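Local coordinates for protein B-agarase (Agarivorans gilvus, PDB 5Z6P) that is an agarase of glycoside hydrolase family 50 that probably cleaves beta-galactosidic linkages in agarose, at residues P299-T303 and N755-Y759; L614-F620 and V637-N643; S664-H670 and F709-F715. All coordinates share one frame; numbering follows the deposited sequence.

In the fold
The three contacts are spaced along one curved wall, that of the (β/α)8 barrel expected for a family 50 glycosidase. In interaction 3, strands 664-668 and 709-714 run together: A302 of interaction 1 bonds through its backbone to V710 and A712, while V640 and Y642 of interaction 2 bond to I665 and G667. Centres lie about 10 Å apart for interactions 2 and 3, about 13 Å for 1 and 3, and about 19 Å for 1 and 2, whose nearest atoms are about 8 Å apart. R619 of interaction 2 forms a salt bridge with E668 of interaction 3, probably at the C-terminal end of the seventh strand, where clan GH-A enzymes carry the nucleophile; interaction 1 packs a helix against the wall.

Interaction 1 of 3, residues P299-T303 and N755-Y759; sequences PYFAT and NQSMY
N755 meets T303 through a hydrogen bond: the threonine hydroxyl OG1 donates to N755 OD1 over 2.8 Å, reaching it from above the amide, 44° out of the carbonyl plane. The other end of the amide, ND2, is held by the backbone oxygen of W428, so both ends of this side chain are tied down. One turn further along the helix, M758 adds an apolar contact. Its CG sits between the backbone N and the carbonyl carbon (chi1 61°) and the chain then runs extended, which drives the sulfur into the angle between two residues of the strand. There M758 SD touches T303 CG2 at 3.6 Å, tip to tip, and F301 CD2 at 3.8 Å, an oblique Met-aromatic contact. Y759 comes next, its end turning toward the strand. Its hydroxyl accepts the amide of F301, N to OH 3.1 Å and nearly straight at 166°, with the donor near the plane of the ring. The same OH is bonded to the carbonyl oxygen of G267, so two bonds fix the phenol, while CE1 rests 3.7 Å from F301 CB. Y269 adds a ring almost parallel to that of Y759. Helix 745-762 is consistent with the last helix of a (β/α)8 barrel, lying outside the seam where strand 709-714 pairs with 299-305.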
loop_
_atom_site.group_PDB
_atom_site.type_symbol
_atom_site.label_atom_id
_atom_site.label_comp_id
_atom_site.label_asym_id
_atom_site.label_seq_id
_atom_site.Cartn_x
_atom_site.Cartn_y
_atom_site.Cartn_z
ATOM N N PRO A 299 12.410 -12.860 -24.105
ATOM C CA PRO A 299 12.259 -12.838 -22.649
ATOM C C PRO A 299 11.666 -11.508 -22.163
ATOM O O PRO A 299 11.888 -10.464 -22.769
ATOM C CB PRO A 299 13.684 -13.036 -22.140
ATOM C CG PRO A 299 14.435 -13.602 -23.275
ATOM C CD PRO A 299 13.801 -13.088 -24.518
ATOM N N TYR A 300 10.882 -11.563 -21.092
ATOM C CA TYR A 300 10.142 -10.393 -20.656
ATOM C C TYR A 300 10.208 -10.213 -19.143
ATOM O O TYR A 300 10.147 -11.161 -18.371
ATOM C CB TYR A 300 8.692 -10.492 -21.153
ATOM C CG TYR A 300 7.784 -9.312 -20.827
ATOM C CD1 TYR A 300 7.705 -8.213 -21.673
ATOM C CD2 TYR A 300 6.980 -9.320 -19.687
ATOM C CE1 TYR A 300 6.870 -7.141 -21.388
ATOM C CE2 TYR A 300 6.132 -8.251 -19.395
ATOM C CZ TYR A 300 6.083 -7.164 -20.256
ATOM O OH TYR A 300 5.252 -6.116 -19.987
ATOM N N PHE A 301 10.370 -8.965 -18.740
ATOM C CA PHE A 301 10.344 -8.577 -17.355
ATOM C C PHE A 301 9.406 -7.356 -17.275
ATOM O O PHE A 301 9.527 -6.417 -18.060
ATOM C CB PHE A 301 11.752 -8.273 -16.855
ATOM C CG PHE A 301 11.846 -8.057 -15.362
ATOM C CD1 PHE A 301 12.052 -9.128 -14.500
ATOM C CD2 PHE A 301 11.759 -6.773 -14.824
ATOM C CE1 PHE A 301 12.154 -8.935 -13.134
ATOM C CE2 PHE A 301 11.855 -6.562 -13.460
ATOM C CZ PHE A 301 12.060 -7.638 -12.609
ATOM N N ALA A 302 8.450 -7.390 -16.354
ATOM C CA ALA A 302 7.364 -6.392 -16.348
ATOM C C ALA A 302 7.629 -5.209 -15.426
ATOM O O ALA A 302 7.653 -5.364 -14.218
ATOM C CB ALA A 302 6.037 -7.053 -15.961
ATOM N N THR A 303 7.808 -4.020 -15.997
ATOM C CA THR A 303 7.924 -2.814 -15.178
ATOM C C THR A 303 6.898 -1.790 -15.646
ATOM O O THR A 303 6.675 -1.627 -16.845
ATOM C CB THR A 303 9.351 -2.190 -15.225
ATOM O OG1 THR A 303 9.717 -1.911 -16.584
ATOM C CG2 THR A 303 10.378 -3.147 -14.605
ATOM N N ASN A 755 15.226 0.566 -16.086
ATOM C CA ASN A 755 14.671 -0.044 -17.278
ATOM C C ASN A 755 15.703 -0.305 -18.378
ATOM O O ASN A 755 15.529 -1.216 -19.178
ATOM C CB ASN A 755 13.536 0.824 -17.817
ATOM C CG ASN A 755 12.265 0.729 -16.963
ATOM O OD1 ASN A 755 12.013 -0.283 -16.319
ATOM N ND2 ASN A 755 11.465 1.781 -16.973
ATOM N N GLN A 756 16.772 0.489 -18.403
ATOM C CA GLN A 756 17.815 0.308 -19.405
ATOM C C GLN A 756 18.821 -0.746 -18.958
ATOM O O GLN A 756 19.474 -1.371 -19.785
ATOM C CB GLN A 756 18.538 1.629 -19.705
ATOM C CG GLN A 756 19.579 2.023 -18.669
ATOM C CD GLN A 756 20.482 3.165 -19.117
ATOM O OE1 GLN A 756 20.655 3.393 -20.312
ATOM N NE2 GLN A 756 21.067 3.882 -18.155
ATOM N N SER A 757 18.938 -0.964 -17.655
ATOM C CA SER A 757 19.885 -1.946 -17.148
ATOM C C SER A 757 19.293 -3.340 -16.855
ATOM O O SER A 757 20.002 -4.329 -16.933
ATOM C CB SER A 757 20.559 -1.398 -15.893
ATOM O OG SER A 757 19.789 -1.647 -14.736
ATOM N N MET A 758 18.009 -3.414 -16.510
ATOM C CA MET A 758 17.422 -4.656 -15.988
ATOM C C MET A 758 17.579 -5.882 -16.893
ATOM O O MET A 758 17.899 -6.961 -16.414
ATOM C CB MET A 758 15.923 -4.471 -15.680
ATOM C CG MET A 758 15.066 -4.109 -16.887
ATOM S SD MET A 758 13.368 -3.682 -16.448
ATOM C CE MET A 758 12.651 -3.515 -18.068
ATOM N N TYR A 759 17.339 -5.720 -18.187
ATOM C CA TYR A 759 17.387 -6.848 -19.088
ATOM C C TYR A 759 18.797 -7.443 -19.202
ATOM O O TYR A 759 18.956 -8.651 -19.042
ATOM C CB TYR A 759 16.841 -6.452 -20.466
ATOM C CG TYR A 759 15.343 -6.623 -20.619
ATOM C CD1 TYR A 759 14.689 -7.712 -20.063
ATOM C CD2 TYR A 759 14.588 -5.692 -21.322
ATOM C CE1 TYR A 759 13.300 -7.872 -20.219
ATOM C CE2 TYR A 759 13.220 -5.845 -21.478
ATOM C CZ TYR A 759 12.583 -6.936 -20.929
ATOM O OH TYR A 759 11.219 -7.068 -21.076
#

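Interaction 2 of 3, residues L614-F620 and V637-N643; sequences LYLGCRF and VDVVSYN
R619 presents one face of its guanidinium to N643, whose OD1 stands 3.6 Å above the plane, offset toward the rim, with the amide turned 67° from it; F505 adds a cation-pi contact with R619. The F620 ring receives V640 CG1 in plane at its edge, 3.8 Å from CE2, and meets the Y642 ring obliquely. V637 CG1 makes an off-centre CH-pi contact with the Y615 ring, approaching obliquely. The segments belong to what are probably the fifth and sixth strands of a (β/α)8 barrel, linked through helix 627-634, and to the loops at their ends.

Polar groups secure both ends. D638 OD2 turns its anti lone pair to Y615 N, 2.8 Å away, and forms a salt bridge with K607; Y615 O accepts from the backbone N of both D638 and V639. Between these ends L616 and V639 lie side by side, CD2 to CB 3.6 Å. At the other end a single bridge pairs F620 with Y642: F620 N binds S641 O, and N643 N returns to F620 O at 2.9 Å. R619 NE bonds to N508 and N643 ND2 to E509; both partners follow strand 501-506, consistent with the Asn-Glu pair after the fourth strand in clan GH-A.

Near G617 a water accepts from both C618 N and S641 N, joining the two backbones where they do not pair directly. S641 OG, placed between its backbone N and carbonyl carbon, donates to L616 O at 2.7 Å and accepts from R619 N at 2.8 Å.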
loop_
_atom_site.group_PDB
_atom_site.type_symbol
_atom_site.label_atom_id
_atom_site.label_comp_id
_atom_site.label_asym_id
_atom_site.label_seq_id
_atom_site.Cartn_x
_atom_site.Cartn_y
_atom_site.Cartn_z
ATOM N N LEU A 614 -2.490 -15.358 -18.755
ATOM C CA LEU A 614 -1.979 -15.618 -17.429
ATOM C C LEU A 614 -2.922 -15.151 -16.331
ATOM O O LEU A 614 -3.472 -14.049 -16.376
ATOM C CB LEU A 614 -0.609 -14.947 -17.259
ATOM C CG LEU A 614 0.500 -15.499 -18.171
ATOM C CD1 LEU A 614 1.803 -14.752 -17.974
ATOM C CD2 LEU A 614 0.719 -16.981 -17.939
ATOM N N TYR A 615 -3.117 -16.019 -15.352
ATOM C CA TYR A 615 -3.866 -15.673 -14.159
ATOM C C TYR A 615 -2.855 -15.330 -13.065
ATOM O O TYR A 615 -2.048 -16.171 -12.661
ATOM C CB TYR A 615 -4.794 -16.828 -13.758
ATOM C CG TYR A 615 -5.426 -16.703 -12.394
ATOM C CD1 TYR A 615 -5.798 -15.472 -11.875
ATOM C CD2 TYR A 615 -5.646 -17.832 -11.621
ATOM C CE1 TYR A 615 -6.377 -15.372 -10.609
ATOM C CE2 TYR A 615 -6.212 -17.749 -10.382
ATOM C CZ TYR A 615 -6.576 -16.519 -9.869
ATOM O OH TYR A 615 -7.139 -16.476 -8.622
ATOM N N LEU A 616 -2.902 -14.086 -12.599
ATOM C CA LEU A 616 -1.830 -13.539 -11.782
ATOM C C LEU A 616 -2.153 -13.459 -10.303
ATOM O O LEU A 616 -1.416 -12.853 -9.552
ATOM C CB LEU A 616 -1.449 -12.147 -12.293
ATOM C CG LEU A 616 -1.113 -12.075 -13.783
ATOM C CD1 LEU A 616 -0.981 -10.633 -14.188
ATOM C CD2 LEU A 616 0.145 -12.846 -14.159
ATOM N N GLY A 617 -3.256 -14.065 -9.878
ATOM C CA GLY A 617 -3.527 -14.143 -8.454
ATOM C C GLY A 617 -4.304 -12.986 -7.851
ATOM O O GLY A 617 -5.041 -12.293 -8.548
ATOM N N CYS A 618 -4.148 -12.788 -6.546
ATOM C CA CYS A 618 -5.014 -11.885 -5.795
ATOM C C CYS A 618 -4.292 -10.798 -5.018
ATOM O O CYS A 618 -4.889 -10.153 -4.152
ATOM C CB CYS A 618 -5.870 -12.682 -4.813
ATOM S SG CYS A 618 -4.912 -13.572 -3.594
ATOM N N ARG A 619 -3.006 -10.626 -5.299
ATOM C CA ARG A 619 -2.236 -9.520 -4.766
ATOM C C ARG A 619 -2.245 -9.521 -3.241
ATOM O O ARG A 619 -2.973 -8.735 -2.614
ATOM C CB ARG A 619 -2.783 -8.183 -5.312
ATOM C CG ARG A 619 -2.900 -8.174 -6.846
ATOM C CD ARG A 619 -3.797 -7.051 -7.372
ATOM N NE ARG A 619 -3.232 -5.741 -7.095
ATOM C CZ ARG A 619 -2.253 -5.201 -7.811
ATOM N NH1 ARG A 619 -1.752 -5.876 -8.843
ATOM N NH2 ARG A 619 -1.785 -3.993 -7.502
ATOM N N PHE A 620 -1.448 -10.419 -2.658
ATOM C CA PHE A 620 -1.343 -10.565 -1.207
ATOM C C PHE A 620 -0.760 -9.319 -0.520
ATOM O O PHE A 620 0.379 -8.944 -0.795
ATOM C CB PHE A 620 -0.448 -11.765 -0.843
ATOM C CG PHE A 620 -1.006 -13.112 -1.233
ATOM C CD1 PHE A 620 -2.207 -13.566 -0.695
ATOM C CD2 PHE A 620 -0.307 -13.945 -2.091
ATOM C CE1 PHE A 620 -2.711 -14.833 -1.034
ATOM C CE2 PHE A 620 -0.803 -15.212 -2.433
ATOM C CZ PHE A 620 -2.005 -15.637 -1.904
ATOM N N VAL A 637 -2.612 -20.513 -9.628
ATOM C CA VAL A 637 -2.255 -19.330 -10.396
ATOM C C VAL A 637 -1.093 -19.611 -11.342
ATOM O O VAL A 637 -0.364 -20.586 -11.186
ATOM C CB VAL A 637 -1.896 -18.129 -9.488
ATOM C CG1 VAL A 637 -3.023 -17.871 -8.484
ATOM C CG2 VAL A 637 -0.578 -18.350 -8.795
ATOM N N ASP A 638 -0.936 -18.754 -12.339
ATOM C CA ASP A 638 0.206 -18.827 -13.209
ATOM C C ASP A 638 1.380 -18.038 -12.601
ATOM O O ASP A 638 2.545 -18.449 -12.701
ATOM C CB ASP A 638 -0.167 -18.307 -14.585
ATOM C CG ASP A 638 -1.203 -19.180 -15.278
ATOM O OD1 ASP A 638 -0.999 -20.399 -15.385
ATOM O OD2 ASP A 638 -2.218 -18.647 -15.720
ATOM N N VAL A 639 1.057 -16.911 -11.971
ATOM C CA VAL A 639 2.037 -16.077 -11.296
ATOM C C VAL A 639 1.465 -15.688 -9.958
ATOM O O VAL A 639 0.297 -15.296 -9.885
ATOM C CB VAL A 639 2.375 -14.792 -12.089
ATOM C CG1 VAL A 639 3.389 -13.939 -11.320
ATOM C CG2 VAL A 639 2.878 -15.111 -13.461
ATOM N N VAL A 640 2.264 -15.781 -8.902
ATOM C CA VAL A 640 1.808 -15.339 -7.595
ATOM C C VAL A 640 2.115 -13.844 -7.441
ATOM O O VAL A 640 3.240 -13.402 -7.723
ATOM C CB VAL A 640 2.448 -16.142 -6.440
ATOM C CG1 VAL A 640 1.828 -15.746 -5.120
ATOM C CG2 VAL A 640 2.277 -17.650 -6.657
ATOM N N SER A 641 1.105 -13.068 -7.038
ATOM C CA SER A 641 1.259 -11.622 -6.925
ATOM C C SER A 641 1.274 -11.193 -5.462
ATOM O O SER A 641 0.474 -11.679 -4.650
ATOM C CB SER A 641 0.153 -10.883 -7.692
ATOM O OG SER A 641 -1.157 -11.289 -7.337
ATOM N N TYR A 642 2.219 -10.316 -5.135
ATOM C CA TYR A 642 2.351 -9.724 -3.807
ATOM C C TYR A 642 2.399 -8.192 -3.898
ATOM O O TYR A 642 2.957 -7.659 -4.851
ATOM C CB TYR A 642 3.631 -10.207 -3.104
ATOM C CG TYR A 642 3.861 -11.706 -3.106
ATOM C CD1 TYR A 642 4.499 -12.330 -4.172
ATOM C CD2 TYR A 642 3.460 -12.488 -2.024
ATOM C CE1 TYR A 642 4.728 -13.718 -4.159
ATOM C CE2 TYR A 642 3.675 -13.850 -1.998
ATOM C CZ TYR A 642 4.303 -14.463 -3.075
ATOM O OH TYR A 642 4.510 -15.825 -3.046
ATOM N N ASN A 643 1.830 -7.498 -2.913
ATOM C CA ASN A 643 2.072 -6.053 -2.774
ATOM C C ASN A 643 3.061 -5.860 -1.633
ATOM O O ASN A 643 2.938 -6.508 -0.614
ATOM C CB ASN A 643 0.777 -5.271 -2.508
ATOM C CG ASN A 643 -0.205 -5.328 -3.669
ATOM O OD1 ASN A 643 0.154 -5.659 -4.805
ATOM N ND2 ASN A 643 -1.448 -4.987 -3.388
HETATM O O HOH W 1 -1.457 -13.840 -5.249
#

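Interaction 3 of 3, residues S664-H670 and F709-F715; sequences SIIGEFH and FVGAHYF
E668 runs alongside F715, both side chains pointing the same way. Its CB lies 4.0 Å from F715 CB; CG, anti to the carbonyl carbon (chi1 -64°), moves on to the ring and meets CD2. Beyond it the chain stays extended, bringing E668 CD to 3.6 Å from F715 CD2 with the carboxylate turned 40° from the ring plane. At the tip the oxygens find partners outside these strands, OE1 the hydroxyl of Y645 and OE2 the guanidinium of R619, holding the carboxylate from two directions.

Strands 664-668 and 709-714 are parallel neighbours in what is probably a (β/α)8 barrel, linked by helix 689-704. A glutamate at the C-terminal end of the seventh strand, the place E668 appears to occupy, is where clan GH-A glycosidases carry their nucleophile.

Toward the N-terminal ends of the strands, the register slips by one residue in a beta bulge at V710 and G711, between the S664-F709 and I666-A712 bridges. Here S664 CB stands over the centre of the F709 ring, a CH-pi contact 3.7 Å from the centroid, and I666 CD1 packs against F709 CE2 at 3.5 Å. Nearer their C-terminal ends a water donates to G667 O and lies 2.8 Å from H713 ND1, in the plane of the imidazole. Further along, Y714 turns its edge to the face of F669 in a T-shaped pair, planes at 85°, while F669 O lies over one face of the Y714 ring and accepts a hydrogen bond from F715 N at 3.0 Å. H670 ND1 donates weakly to F715 O at 3.1 Å.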
loop_
_atom_site.group_PDB
_atom_site.type_symbol
_atom_site.label_atom_id
_atom_site.label_comp_id
_atom_site.label_asym_id
_atom_site.label_seq_id
_atom_site.Cartn_x
_atom_site.Cartn_y
_atom_site.Cartn_z
ATOM N N SER A 664 6.830 -14.965 -9.614
ATOM C CA SER A 664 6.150 -14.033 -8.728
ATOM C C SER A 664 6.188 -12.618 -9.308
ATOM O O SER A 664 7.056 -12.306 -10.142
ATOM C CB SER A 664 6.790 -14.049 -7.338
ATOM O OG SER A 664 6.874 -15.369 -6.823
ATOM N N ILE A 665 5.249 -11.775 -8.877
ATOM C CA ILE A 665 5.231 -10.385 -9.326
ATOM C C ILE A 665 4.840 -9.414 -8.197
ATOM O O ILE A 665 3.952 -9.695 -7.387
ATOM C CB ILE A 665 4.291 -10.223 -10.556
ATOM C CG1 ILE A 665 4.538 -8.887 -11.268
ATOM C CG2 ILE A 665 2.818 -10.447 -10.169
ATOM C CD1 ILE A 665 3.915 -8.820 -12.658
ATOM N N ILE A 666 5.565 -8.301 -8.105
ATOM C CA ILE A 666 5.210 -7.241 -7.173
ATOM C C ILE A 666 4.110 -6.389 -7.781
ATOM O O ILE A 666 4.290 -5.801 -8.846
ATOM C CB ILE A 666 6.409 -6.327 -6.809
ATOM C CG1 ILE A 666 7.469 -7.109 -6.026
ATOM C CG2 ILE A 666 5.926 -5.154 -5.950
ATOM C CD1 ILE A 666 6.949 -7.654 -4.705
ATOM N N GLY A 667 2.979 -6.304 -7.096
ATOM C CA GLY A 667 1.850 -5.548 -7.614
ATOM C C GLY A 667 1.875 -4.062 -7.285
ATOM O O GLY A 667 1.325 -3.261 -8.020
ATOM N N GLU A 668 2.513 -3.717 -6.172
ATOM C CA GLU A 668 2.544 -2.367 -5.637
ATOM C C GLU A 668 3.766 -2.140 -4.758
ATOM O O GLU A 668 4.149 -3.004 -3.981
ATOM C CB GLU A 668 1.299 -2.079 -4.798
ATOM C CG GLU A 668 -0.019 -2.099 -5.549
ATOM C CD GLU A 668 -1.215 -2.004 -4.626
ATOM O OE1 GLU A 668 -1.072 -1.449 -3.531
ATOM O OE2 GLU A 668 -2.282 -2.507 -5.001
ATOM N N PHE A 669 4.341 -0.945 -4.879
ATOM C CA PHE A 669 5.327 -0.413 -3.938
ATOM C C PHE A 669 5.438 1.079 -4.208
ATOM O O PHE A 669 5.081 1.537 -5.288
ATOM C CB PHE A 669 6.701 -1.089 -4.079
ATOM C CG PHE A 669 7.449 -0.720 -5.328
ATOM C CD1 PHE A 669 7.134 -1.296 -6.542
ATOM C CD2 PHE A 669 8.508 0.172 -5.277
ATOM C CE1 PHE A 669 7.832 -0.965 -7.694
ATOM C CE2 PHE A 669 9.216 0.518 -6.413
ATOM C CZ PHE A 669 8.883 -0.046 -7.630
ATOM N N HIS A 670 5.941 1.838 -3.246
ATOM C CA HIS A 670 6.231 3.231 -3.554
ATOM C C HIS A 670 7.174 3.905 -2.593
ATOM O O HIS A 670 7.560 3.349 -1.567
ATOM C CB HIS A 670 4.922 4.055 -3.665
ATOM C CG HIS A 670 4.144 4.195 -2.389
ATOM N ND1 HIS A 670 2.767 4.154 -2.356
ATOM C CD2 HIS A 670 4.543 4.425 -1.118
ATOM C CE1 HIS A 670 2.354 4.330 -1.114
ATOM N NE2 HIS A 670 3.411 4.510 -0.346
ATOM N N PHE A 709 11.123 -13.530 -9.272
ATOM C CA PHE A 709 10.282 -12.419 -9.678
ATOM C C PHE A 709 10.433 -12.045 -11.145
ATOM O O PHE A 709 11.535 -12.057 -11.718
ATOM C CB PHE A 709 10.551 -11.216 -8.779
ATOM C CG PHE A 709 9.754 -11.244 -7.518
ATOM C CD1 PHE A 709 10.190 -11.972 -6.427
ATOM C CD2 PHE A 709 8.549 -10.568 -7.439
ATOM C CE1 PHE A 709 9.446 -12.017 -5.275
ATOM C CE2 PHE A 709 7.794 -10.614 -6.305
ATOM C CZ PHE A 709 8.234 -11.334 -5.213
ATOM N N VAL A 710 9.296 -11.737 -11.752
ATOM C CA VAL A 710 9.260 -11.489 -13.174
ATOM C C VAL A 710 8.784 -10.070 -13.456
ATOM O O VAL A 710 8.568 -9.699 -14.597
ATOM C CB VAL A 710 8.359 -12.522 -13.898
ATOM C CG1 VAL A 710 8.941 -13.941 -13.717
ATOM C CG2 VAL A 710 6.898 -12.454 -13.401
ATOM N N GLY A 711 8.631 -9.283 -12.407
ATOM C CA GLY A 711 8.190 -7.908 -12.568
ATOM C C GLY A 711 7.904 -7.187 -11.265
ATOM O O GLY A 711 7.891 -7.804 -10.198
ATOM N N ALA A 712 7.702 -5.871 -11.361
ATOM C CA ALA A 712 7.309 -5.037 -10.231
ATOM C C ALA A 712 6.552 -3.792 -10.720
ATOM O O ALA A 712 6.998 -3.083 -11.622
ATOM C CB ALA A 712 8.540 -4.629 -9.377
ATOM N N HIS A 713 5.385 -3.561 -10.131
ATOM C CA HIS A 713 4.538 -2.444 -10.515
ATOM C C HIS A 713 4.472 -1.413 -9.391
ATOM O O HIS A 713 4.301 -1.762 -8.229
ATOM C CB HIS A 713 3.137 -2.915 -10.880
ATOM C CG HIS A 713 3.092 -3.843 -12.049
ATOM N ND1 HIS A 713 2.048 -4.716 -12.269
ATOM C CD2 HIS A 713 3.971 -4.047 -13.061
ATOM C CE1 HIS A 713 2.274 -5.399 -13.372
ATOM N NE2 HIS A 713 3.431 -5.018 -13.872
ATOM N N TYR A 714 4.595 -0.144 -9.771
ATOM C CA TYR A 714 4.699 0.961 -8.847
ATOM C C TYR A 714 3.345 1.657 -8.649
ATOM O O TYR A 714 2.657 2.012 -9.602
ATOM C CB TYR A 714 5.761 1.966 -9.339
ATOM C CG TYR A 714 5.946 3.167 -8.433
ATOM C CD1 TYR A 714 5.064 4.247 -8.484
ATOM C CD2 TYR A 714 6.976 3.220 -7.518
ATOM C CE1 TYR A 714 5.212 5.326 -7.659
ATOM C CE2 TYR A 714 7.133 4.306 -6.683
ATOM C CZ TYR A 714 6.248 5.362 -6.768
ATOM O OH TYR A 714 6.372 6.434 -5.937
ATOM N N PHE A 715 2.979 1.851 -7.389
ATOM C CA PHE A 715 1.708 2.499 -7.059
ATOM C C PHE A 715 2.039 3.923 -6.609
ATOM O O PHE A 715 2.454 4.111 -5.480
ATOM C CB PHE A 715 0.971 1.712 -5.962
ATOM C CG PHE A 715 -0.483 2.095 -5.782
ATOM C CD1 PHE A 715 -0.831 3.289 -5.180
ATOM C CD2 PHE A 715 -1.494 1.246 -6.186
ATOM C CE1 PHE A 715 -2.167 3.643 -4.995
ATOM C CE2 PHE A 715 -2.833 1.595 -6.002
ATOM C CZ PHE A 715 -3.161 2.796 -5.398
HETATM O O HOH W 2 -0.043 -4.242 -10.479
#